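CDA peptide synthetase I (Streptomyces coelicolor, PDB 5DU9) belongs to the peptide synthetases and is represented here by its condensation domain, a two-lobed member of the CoA-acyltransferase clan. Local coordinates at residues L44-L49 with Y177-R181; W217-D223 with L313-L317; R269-A273 with V328-S333. The protein carries 1 engineered substitution. All coordinates share one frame. Residues are numbered along the deposited sequence.

Contact 1 (L44-L49 with Y177-R181)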
loop_
_atom_site.group_PDB
_atom_site.type_symbol
_atom_site.label_atom_id
_atom_site.label_comp_id
_atom_site.label_asym_id
_atom_site.label_seq_id
_atom_site.Cartn_x
_atom_site.Cartn_y
_atom_site.Cartn_z
ATOM N N LEU A 44 -23.317 -12.405 3.117
ATOM C CA LEU A 44 -22.686 -12.693 4.400
ATOM C C LEU A 44 -23.652 -12.380 5.539
ATOM O O LEU A 44 -24.525 -11.521 5.408
ATOM C CB LEU A 44 -21.403 -11.879 4.571
ATOM C CG LEU A 44 -20.273 -12.145 3.576
ATOM C CD1 LEU A 44 -19.117 -11.204 3.849
ATOM C CD2 LEU A 44 -19.805 -13.592 3.640
ATOM N N ASP A 45 -23.488 -13.084 6.654
ATOM C CA ASP A 45 -24.288 -12.846 7.850
ATOM C C ASP A 45 -23.599 -11.785 8.700
ATOM O O ASP A 45 -22.530 -12.030 9.256
ATOM C CB ASP A 45 -24.470 -14.151 8.636
ATOM C CG ASP A 45 -25.444 -14.015 9.795
ATOM O OD1 ASP A 45 -25.341 -13.037 10.566
ATOM O OD2 ASP A 45 -26.315 -14.898 9.941
ATOM N N HIS A 46 -24.208 -10.606 8.800
ATOM C CA HIS A 46 -23.577 -9.490 9.501
ATOM C C HIS A 46 -23.380 -9.774 10.986
ATOM O O HIS A 46 -22.364 -9.392 11.568
ATOM C CB HIS A 46 -24.397 -8.212 9.342
ATOM C CG HIS A 46 -23.930 -7.093 10.221
ATOM N ND1 HIS A 46 -24.689 -6.595 11.257
ATOM C CD2 HIS A 46 -22.771 -6.396 10.233
ATOM C CE1 HIS A 46 -24.023 -5.628 11.862
ATOM N NE2 HIS A 46 -22.856 -5.485 11.259
ATOM N N ALA A 47 -24.358 -10.429 11.600
ATOM C CA ALA A 47 -24.267 -10.766 13.014
ATOM C C ALA A 47 -23.060 -11.661 13.274
ATOM O O ALA A 47 -22.315 -11.454 14.231
ATOM C CB ALA A 47 -25.539 -11.446 13.481
ATOM N N VAL A 48 -22.868 -12.652 12.410
ATOM C CA VAL A 48 -21.753 -13.582 12.550
ATOM C C VAL A 48 -20.429 -12.894 12.227
ATOM O O VAL A 48 -19.446 -13.070 12.945
ATOM C CB VAL A 48 -21.931 -14.815 11.640
ATOM C CG1 VAL A 48 -20.757 -15.777 11.789
ATOM C CG2 VAL A 48 -23.234 -15.529 11.968
ATOM N N LEU A 49 -20.403 -12.116 11.148
ATOM C CA LEU A 49 -19.190 -11.399 10.763
ATOM C C LEU A 49 -18.802 -10.398 11.845
ATOM O O LEU A 49 -17.621 -10.142 12.071
ATOM C CB LEU A 49 -19.381 -10.684 9.421
ATOM C CG LEU A 49 -18.130 -10.086 8.770
ATOM C CD1 LEU A 49 -17.085 -11.157 8.478
ATOM C CD2 LEU A 49 -18.495 -9.344 7.490
ATOM N N TYR A 177 -14.738 -16.339 10.388
ATOM C CA TYR A 177 -16.120 -16.334 9.908
ATOM C C TYR A 177 -16.567 -17.725 9.463
ATOM O O TYR A 177 -17.684 -18.157 9.767
ATOM C CB TYR A 177 -16.282 -15.343 8.752
ATOM C CG TYR A 177 -17.685 -15.294 8.179
ATOM C CD1 TYR A 177 -18.683 -14.552 8.799
ATOM C CD2 TYR A 177 -18.008 -15.987 7.020
ATOM C CE1 TYR A 177 -19.968 -14.502 8.281
ATOM C CE2 TYR A 177 -19.291 -15.942 6.492
ATOM C CZ TYR A 177 -20.265 -15.199 7.129
ATOM O OH TYR A 177 -21.541 -15.148 6.613
ATOM N N ARG A 178 -15.698 -18.427 8.742
ATOM C CA ARG A 178 -16.030 -19.769 8.266
ATOM C C ARG A 178 -16.274 -20.713 9.436
ATOM O O ARG A 178 -17.201 -21.523 9.406
ATOM C CB ARG A 178 -14.920 -20.326 7.370
ATOM C CG ARG A 178 -14.796 -19.634 6.018
ATOM C CD ARG A 178 -13.922 -20.430 5.058
ATOM N NE ARG A 178 -12.635 -20.808 5.640
ATOM C CZ ARG A 178 -11.527 -20.070 5.587
ATOM N NH1 ARG A 178 -11.526 -18.886 4.982
ATOM N NH2 ARG A 178 -10.411 -20.518 6.146
ATOM N N ALA A 179 -15.445 -20.597 10.468
ATOM C CA ALA A 179 -15.562 -21.447 11.647
ATOM C C ALA A 179 -16.871 -21.186 12.389
ATOM O O ALA A 179 -17.570 -22.123 12.775
ATOM C CB ALA A 179 -14.375 -21.230 12.576
ATOM N N LEU A 180 -17.196 -19.913 12.594
ATOM C CA LEU A 180 -18.435 -19.549 13.272
ATOM C C LEU A 180 -19.642 -20.017 12.463
ATOM O O LEU A 180 -20.672 -20.391 13.025
ATOM C CB LEU A 180 -18.505 -18.036 13.505
ATOM C CG LEU A 180 -17.474 -17.424 14.461
ATOM C CD1 LEU A 180 -17.689 -15.922 14.600
ATOM C CD2 LEU A 180 -17.518 -18.089 15.831
ATOM N N ARG A 181 -19.501 -20.003 11.141
ATOM C CA ARG A 181 -20.574 -20.427 10.244
ATOM C C ARG A 181 -20.745 -21.944 10.209
ATOM O O ARG A 181 -21.869 -22.445 10.175
ATOM C CB ARG A 181 -20.307 -19.911 8.830
ATOM C CG ARG A 181 -20.609 -18.434 8.646
ATOM C CD ARG A 181 -22.104 -18.188 8.556
ATOM N NE ARG A 181 -22.689 -18.886 7.414
ATOM C CZ ARG A 181 -23.968 -19.231 7.316
ATOM N NH1 ARG A 181 -24.822 -18.951 8.293
ATOM N NH2 ARG A 181 -24.397 -19.866 6.233
#
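Tyr177, on helix 163-182, reaches into the first turn of helix 46-58 and the residues just before it, and the two segments bury 333 Å² between them. Leu44, still in the loop, starts the contact: its CD2 lies 3.7 Å from Tyr177 CE2, and its CA is 3.5 Å from Tyr177 OH. Leu44 also touches Phe375 and Pro378. Asp45 follows with the polar centre of the contact. Its backbone N donates an almost straight hydrogen bond to Tyr177 OH (2.8 Å, 177°). The same residue is the N-cap of helix 46-58, OD1 accepting from Val48 N at 3.1 Å, while its carbonyl O takes the first helical bond from Leu49 N at 2.8 Å. Val48 points toward the other helix and has the largest covered area of its segment (80 Å²), with CG1 3.8 Å from Tyr177 CE1, 3.6 Å from Leu180 CB and 4.1 Å from Arg181 CG. Leu49 CA lies at the edge of the phenol ring, 3.7 Å from Tyr177 CD1, and Leu49 CD1 also packs on Tyr177 CD1 at 3.8 Å. Here the two backbones come nearest, Leu49 and Tyr177 CA atoms being 5.9 Å apart. Leu49 also touches Leu142 of strand 138-146, so the two helices pack together next to the six-stranded sheet of the condensation domain. Asp45 thus has its backbone NH satisfied from the neighbouring helix and its carboxylate engaged in capping its own; Tyr177, apolar along its ring and polar at its hydroxyl, makes most of the join, with Val48 packing on Leu180 and Arg181 beside it.

Contact 2 (W217-D223 with L313-L317)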
loop_
_atom_site.group_PDB
_atom_site.type_symbol
_atom_site.label_atom_id
_atom_site.label_comp_id
_atom_site.label_asym_id
_atom_site.label_seq_id
_atom_site.Cartn_x
_atom_site.Cartn_y
_atom_site.Cartn_z
ATOM N N TRP A 217 23.388 4.440 -0.302
ATOM C CA TRP A 217 22.281 5.295 -0.709
ATOM C C TRP A 217 22.702 6.748 -0.888
ATOM O O TRP A 217 22.275 7.406 -1.835
ATOM C CB TRP A 217 21.141 5.196 0.303
ATOM C CG TRP A 217 20.364 3.936 0.139
ATOM C CD1 TRP A 217 20.310 2.880 1.002
ATOM C CD2 TRP A 217 19.545 3.585 -0.979
ATOM N NE1 TRP A 217 19.497 1.897 0.493
ATOM C CE2 TRP A 217 19.014 2.305 -0.722
ATOM C CE3 TRP A 217 19.203 4.230 -2.172
ATOM C CZ2 TRP A 217 18.166 1.660 -1.612
ATOM C CZ3 TRP A 217 18.350 3.585 -3.051
ATOM C CH2 TRP A 217 17.849 2.316 -2.769
ATOM N N THR A 218 23.540 7.255 0.009
ATOM C CA THR A 218 23.993 8.635 -0.116
ATOM C C THR A 218 24.862 8.787 -1.358
ATOM O O THR A 218 24.794 9.805 -2.048
ATOM C CB THR A 218 24.769 9.101 1.124
ATOM O OG1 THR A 218 25.839 8.190 1.404
ATOM C CG2 THR A 218 23.843 9.187 2.324
ATOM N N GLY A 219 25.657 7.765 -1.654
ATOM C CA GLY A 219 26.523 7.783 -2.822
ATOM C C GLY A 219 25.759 7.910 -4.125
ATOM O O GLY A 219 26.211 8.584 -5.053
ATOM N N LEU A 220 24.596 7.265 -4.194
ATOM C CA LEU A 220 23.765 7.275 -5.397
ATOM C C LEU A 220 23.140 8.635 -5.693
ATOM O O LEU A 220 22.763 8.910 -6.834
ATOM C CB LEU A 220 22.632 6.247 -5.279
ATOM C CG LEU A 220 22.915 4.757 -5.493
ATOM C CD1 LEU A 220 21.590 3.999 -5.508
ATOM C CD2 LEU A 220 23.691 4.498 -6.776
ATOM N N PHE A 221 23.014 9.475 -4.669
ATOM C CA PHE A 221 22.273 10.731 -4.799
ATOM C C PHE A 221 23.075 11.952 -4.359
ATOM O O PHE A 221 22.519 12.897 -3.798
ATOM C CB PHE A 221 20.973 10.639 -3.995
ATOM C CG PHE A 221 20.013 9.621 -4.529
ATOM C CD1 PHE A 221 19.100 9.963 -5.509
ATOM C CD2 PHE A 221 20.027 8.315 -4.061
ATOM C CE1 PHE A 221 18.216 9.028 -6.011
ATOM C CE2 PHE A 221 19.150 7.377 -4.561
ATOM C CZ PHE A 221 18.241 7.734 -5.538
ATOM N N THR A 222 24.378 11.937 -4.625
ATOM C CA THR A 222 25.230 13.068 -4.288
ATOM C C THR A 222 24.793 14.329 -5.028
ATOM O O THR A 222 24.993 15.439 -4.535
ATOM C CB THR A 222 26.712 12.782 -4.610
ATOM O OG1 THR A 222 26.835 12.292 -5.953
ATOM C CG2 THR A 222 27.280 11.750 -3.646
ATOM N N ASP A 223 24.190 14.161 -6.204
ATOM C CA ASP A 223 23.722 15.306 -6.983
ATOM C C ASP A 223 22.356 15.795 -6.498
ATOM O O ASP A 223 21.886 16.853 -6.920
ATOM C CB ASP A 223 23.663 14.961 -8.475
ATOM C CG ASP A 223 22.803 13.752 -8.763
ATOM O OD1 ASP A 223 22.751 12.841 -7.913
ATOM O OD2 ASP A 223 22.183 13.710 -9.847
ATOM N N LEU A 313 11.787 3.356 -1.133
ATOM C CA LEU A 313 13.130 3.703 -1.574
ATOM C C LEU A 313 13.145 4.185 -3.016
ATOM O O LEU A 313 12.319 3.763 -3.823
ATOM C CB LEU A 313 14.066 2.510 -1.407
ATOM C CG LEU A 313 14.443 2.240 0.048
ATOM C CD1 LEU A 313 15.024 0.847 0.197
ATOM C CD2 LEU A 313 15.417 3.286 0.567
ATOM N N PRO A 314 14.087 5.081 -3.334
ATOM C CA PRO A 314 14.160 5.678 -4.668
ATOM C C PRO A 314 14.886 4.785 -5.659
ATOM O O PRO A 314 15.988 4.314 -5.381
ATOM C CB PRO A 314 14.943 6.961 -4.422
ATOM C CG PRO A 314 15.882 6.592 -3.325
ATOM C CD PRO A 314 15.127 5.628 -2.442
ATOM N N LEU A 315 14.255 4.559 -6.804
ATOM C CA LEU A 315 14.841 3.782 -7.880
ATOM C C LEU A 315 15.253 4.736 -8.987
ATOM O O LEU A 315 14.408 5.338 -9.653
ATOM C CB LEU A 315 13.843 2.742 -8.389
ATOM C CG LEU A 315 14.387 1.639 -9.293
ATOM C CD1 LEU A 315 15.249 0.669 -8.502
ATOM C CD2 LEU A 315 13.239 0.912 -9.960
ATOM N N ARG A 316 16.559 4.895 -9.163
ATOM C CA ARG A 316 17.081 5.814 -10.152
ATOM C C ARG A 316 17.458 5.063 -11.414
ATOM O O ARG A 316 18.190 4.070 -11.363
ATOM C CB ARG A 316 18.279 6.561 -9.598
ATOM C CG ARG A 316 18.648 7.744 -10.426
ATOM C CD ARG A 316 19.645 8.599 -9.696
ATOM N NE ARG A 316 19.698 9.935 -10.258
ATOM C CZ ARG A 316 20.401 10.927 -9.736
ATOM N NH1 ARG A 316 21.117 10.728 -8.633
ATOM N NH2 ARG A 316 20.386 12.116 -10.318
ATOM N N LEU A 317 16.947 5.552 -12.538
ATOM C CA LEU A 317 17.035 4.856 -13.815
ATOM C C LEU A 317 17.473 5.823 -14.901
ATOM O O LEU A 317 16.878 6.888 -15.059
ATOM C CB LEU A 317 15.680 4.243 -14.184
ATOM C CG LEU A 317 15.003 3.425 -13.084
ATOM C CD1 LEU A 317 13.518 3.255 -13.346
ATOM C CD2 LEU A 317 15.682 2.076 -12.958
#
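Arg316, Trp217 and Phe221 carry most of this contact, which buries 382 Å² and packs helix 208-220 and the residues after it against one face of the two-stranded antiparallel pair 287-294/311-318. Arg316 gives the most, 98 Å². Its side chain, t at chi1, chi2 and chi3, stretches from the strand to Asp223 and forms a two-pronged salt bridge: NH1 donates to Asp223 OD1 at 2.8 Å and NH2 to Asp223 OD2 at a very short 2.4 Å. NH1 also makes a weak hydrogen bond to Leu220 O (3.0 Å, 128°), so one guanidinium reaches both residues. Trp217 lies at the other end of the contact. Leu313 CD2 sits over its six-membered ring in a CH-pi contact, 4.1 Å from the centroid, while Pro314 O meets the ring edge 3.4 Å from Trp217 CZ3; the indole NE1 hydrogen-bonds to His342 O. Between these two, Phe221 presses CZ to 3.4 Å from Pro314 CG and brings CD1 to 3.8 Å from Arg316 NH1. Leu313, Pro314 and Arg316 point CA-to-CB toward segment 217-223, whereas Leu315 points away. The side chain of Leu313 is about 10 Å from the bound (2S)-2-amino-N-butyl-propanamide. Helix 347-354 packs beside the contact, its Leu350 touching both Trp217 and Pro314 and its Leu354 touching Phe221. Behind the strand, Leu315 meets helix 325-341.

Contact 3 (R269-A273 with V328-S333)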
loop_
_atom_site.group_PDB
_atom_site.type_symbol
_atom_site.label_atom_id
_atom_site.label_comp_id
_atom_site.label_asym_id
_atom_site.label_seq_id
_atom_site.Cartn_x
_atom_site.Cartn_y
_atom_site.Cartn_z
ATOM N N ARG A 269 8.247 -5.746 -12.561
ATOM C CA ARG A 269 9.414 -5.056 -13.115
ATOM C C ARG A 269 9.074 -4.445 -14.472
ATOM O O ARG A 269 9.560 -3.365 -14.820
ATOM C CB ARG A 269 10.605 -6.010 -13.258
ATOM C CG ARG A 269 11.074 -6.633 -11.946
ATOM C CD ARG A 269 11.683 -5.587 -11.030
ATOM N NE ARG A 269 12.116 -6.151 -9.750
ATOM C CZ ARG A 269 13.306 -6.701 -9.527
ATOM N NH1 ARG A 269 14.201 -6.803 -10.500
ATOM N NH2 ARG A 269 13.591 -7.178 -8.322
ATOM N N VAL A 270 8.248 -5.144 -15.242
ATOM C CA VAL A 270 7.793 -4.633 -16.531
ATOM C C VAL A 270 6.981 -3.358 -16.315
ATOM O O VAL A 270 7.118 -2.384 -17.052
ATOM C CB VAL A 270 6.951 -5.682 -17.293
ATOM C CG1 VAL A 270 6.365 -5.097 -18.579
ATOM C CG2 VAL A 270 7.798 -6.910 -17.607
ATOM N N VAL A 271 6.133 -3.357 -15.293
ATOM C CA VAL A 271 5.335 -2.173 -14.989
ATOM C C VAL A 271 6.223 -1.003 -14.563
ATOM O O VAL A 271 6.037 0.121 -15.022
ATOM C CB VAL A 271 4.294 -2.480 -13.895
ATOM C CG1 VAL A 271 3.571 -1.219 -13.442
ATOM C CG2 VAL A 271 3.292 -3.495 -14.409
ATOM N N ILE A 272 7.182 -1.265 -13.681
ATOM C CA ILE A 272 8.097 -0.219 -13.244
ATOM C C ILE A 272 8.849 0.353 -14.447
ATOM O O ILE A 272 8.974 1.570 -14.590
ATOM C CB ILE A 272 9.088 -0.753 -12.185
ATOM C CG1 ILE A 272 8.342 -1.052 -10.888
ATOM C CG2 ILE A 272 10.188 0.258 -11.903
ATOM C CD1 ILE A 272 9.125 -1.904 -9.898
ATOM N N ALA A 273 9.341 -0.522 -15.319
ATOM C CA ALA A 273 10.010 -0.073 -16.539
ATOM C C ALA A 273 9.070 0.773 -17.398
ATOM O O ALA A 273 9.487 1.761 -18.005
ATOM C CB ALA A 273 10.525 -1.266 -17.332
ATOM N N VAL A 328 15.266 -1.141 -21.036
ATOM C CA VAL A 328 14.830 -0.415 -19.848
ATOM C C VAL A 328 14.457 -1.394 -18.739
ATOM O O VAL A 328 14.731 -1.140 -17.567
ATOM C CB VAL A 328 13.641 0.514 -20.155
ATOM C CG1 VAL A 328 13.172 1.230 -18.891
ATOM C CG2 VAL A 328 14.040 1.537 -21.212
ATOM N N VAL A 329 13.837 -2.514 -19.106
ATOM C CA VAL A 329 13.531 -3.558 -18.131
ATOM C C VAL A 329 14.833 -4.055 -17.484
ATOM O O VAL A 329 14.892 -4.261 -16.276
ATOM C CB VAL A 329 12.755 -4.734 -18.779
ATOM C CG1 VAL A 329 12.632 -5.917 -17.814
ATOM C CG2 VAL A 329 11.369 -4.277 -19.221
ATOM N N GLU A 330 15.882 -4.222 -18.282
ATOM C CA GLU A 330 17.180 -4.636 -17.740
ATOM C C GLU A 330 17.749 -3.580 -16.793
ATOM O O GLU A 330 18.329 -3.906 -15.754
ATOM C CB GLU A 330 18.168 -4.912 -18.872
ATOM C CG GLU A 330 17.832 -6.139 -19.695
ATOM C CD GLU A 330 18.720 -6.290 -20.917
ATOM O OE1 GLU A 330 19.669 -5.493 -21.073
ATOM O OE2 GLU A 330 18.467 -7.208 -21.726
ATOM N N THR A 331 17.588 -2.312 -17.161
ATOM C CA THR A 331 18.050 -1.207 -16.330
ATOM C C THR A 331 17.327 -1.232 -14.987
ATOM O O THR A 331 17.938 -1.041 -13.933
ATOM C CB THR A 331 17.830 0.140 -17.043
ATOM O OG1 THR A 331 18.615 0.160 -18.238
ATOM C CG2 THR A 331 18.233 1.318 -16.156
ATOM N N VAL A 332 16.026 -1.484 -15.032
ATOM C CA VAL A 332 15.224 -1.590 -13.816
ATOM C C VAL A 332 15.708 -2.753 -12.953
ATOM O O VAL A 332 15.857 -2.618 -11.743
ATOM C CB VAL A 332 13.727 -1.770 -14.153
ATOM C CG1 VAL A 332 12.923 -2.228 -12.937
ATOM C CG2 VAL A 332 13.157 -0.474 -14.702
ATOM N N SER A 333 15.956 -3.894 -13.584
ATOM C CA SER A 333 16.423 -5.070 -12.861
ATOM C C SER A 333 17.758 -4.815 -12.154
ATOM O O SER A 333 17.946 -5.233 -11.008
ATOM C CB SER A 333 16.551 -6.260 -13.814
ATOM O OG SER A 333 15.277 -6.717 -14.232
HETATM O O HOH W 1 16.914 -7.829 -10.380
#
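Apolar side chains do most of the work where segments 269-273 and 328-333, on helices 267-283 and 325-341, cross with axes 8.7 Å apart at closest approach and 109° between their N-to-C directions. Small Ala273 lets the backbones close to 5.2 Å between its CA and Val329 CA, and three valines surround its CB: Val329 CG2 at 3.7 Å, Val332 CG2 at 3.8 Å and Val328 CG1 at 4.0 Å. Ile272 CG2 adds a contact with Val332 CG1 at 3.8 Å. The polar part is indirect. Arg269 folds along the other helix, its CD 4.1 Å from Val332 CG1 and its NH1 3.7 Å from Ser333 CA, and a water bridges the two helices, accepting from Arg269 NH1 and donating to Ser333 O, each at 2.9 Å. Phe325 extends the apolar seam beside Val270 and Ala273. Strand 311-318 adjoins both helices, Leu315 touching Ile272 and Leu317 touching Val332, while strand 363-366 meets Ile272 through Val364.

Contact 1 stands alone: its centre lies 49 Å from that of contact 2 and 43 Å from that of contact 3, across the centre of the chain, and both its segments precede theirs in sequence. It belongs to the half built on the six-stranded sheet. Contacts 2 and 3, about 17 Å apart between centres, share the other half and interleave along the chain as 217-223, 269-273, 313-317, 328-333. Strand 311-318, followed directly by helix 325-341, joins them; Leu315 CD2 packs 3.7 Å from Ile272 CG2. Together the contacts represent the two lobes expected of a condensation domain, contacts 2 and 3 forming successive layers within one of them.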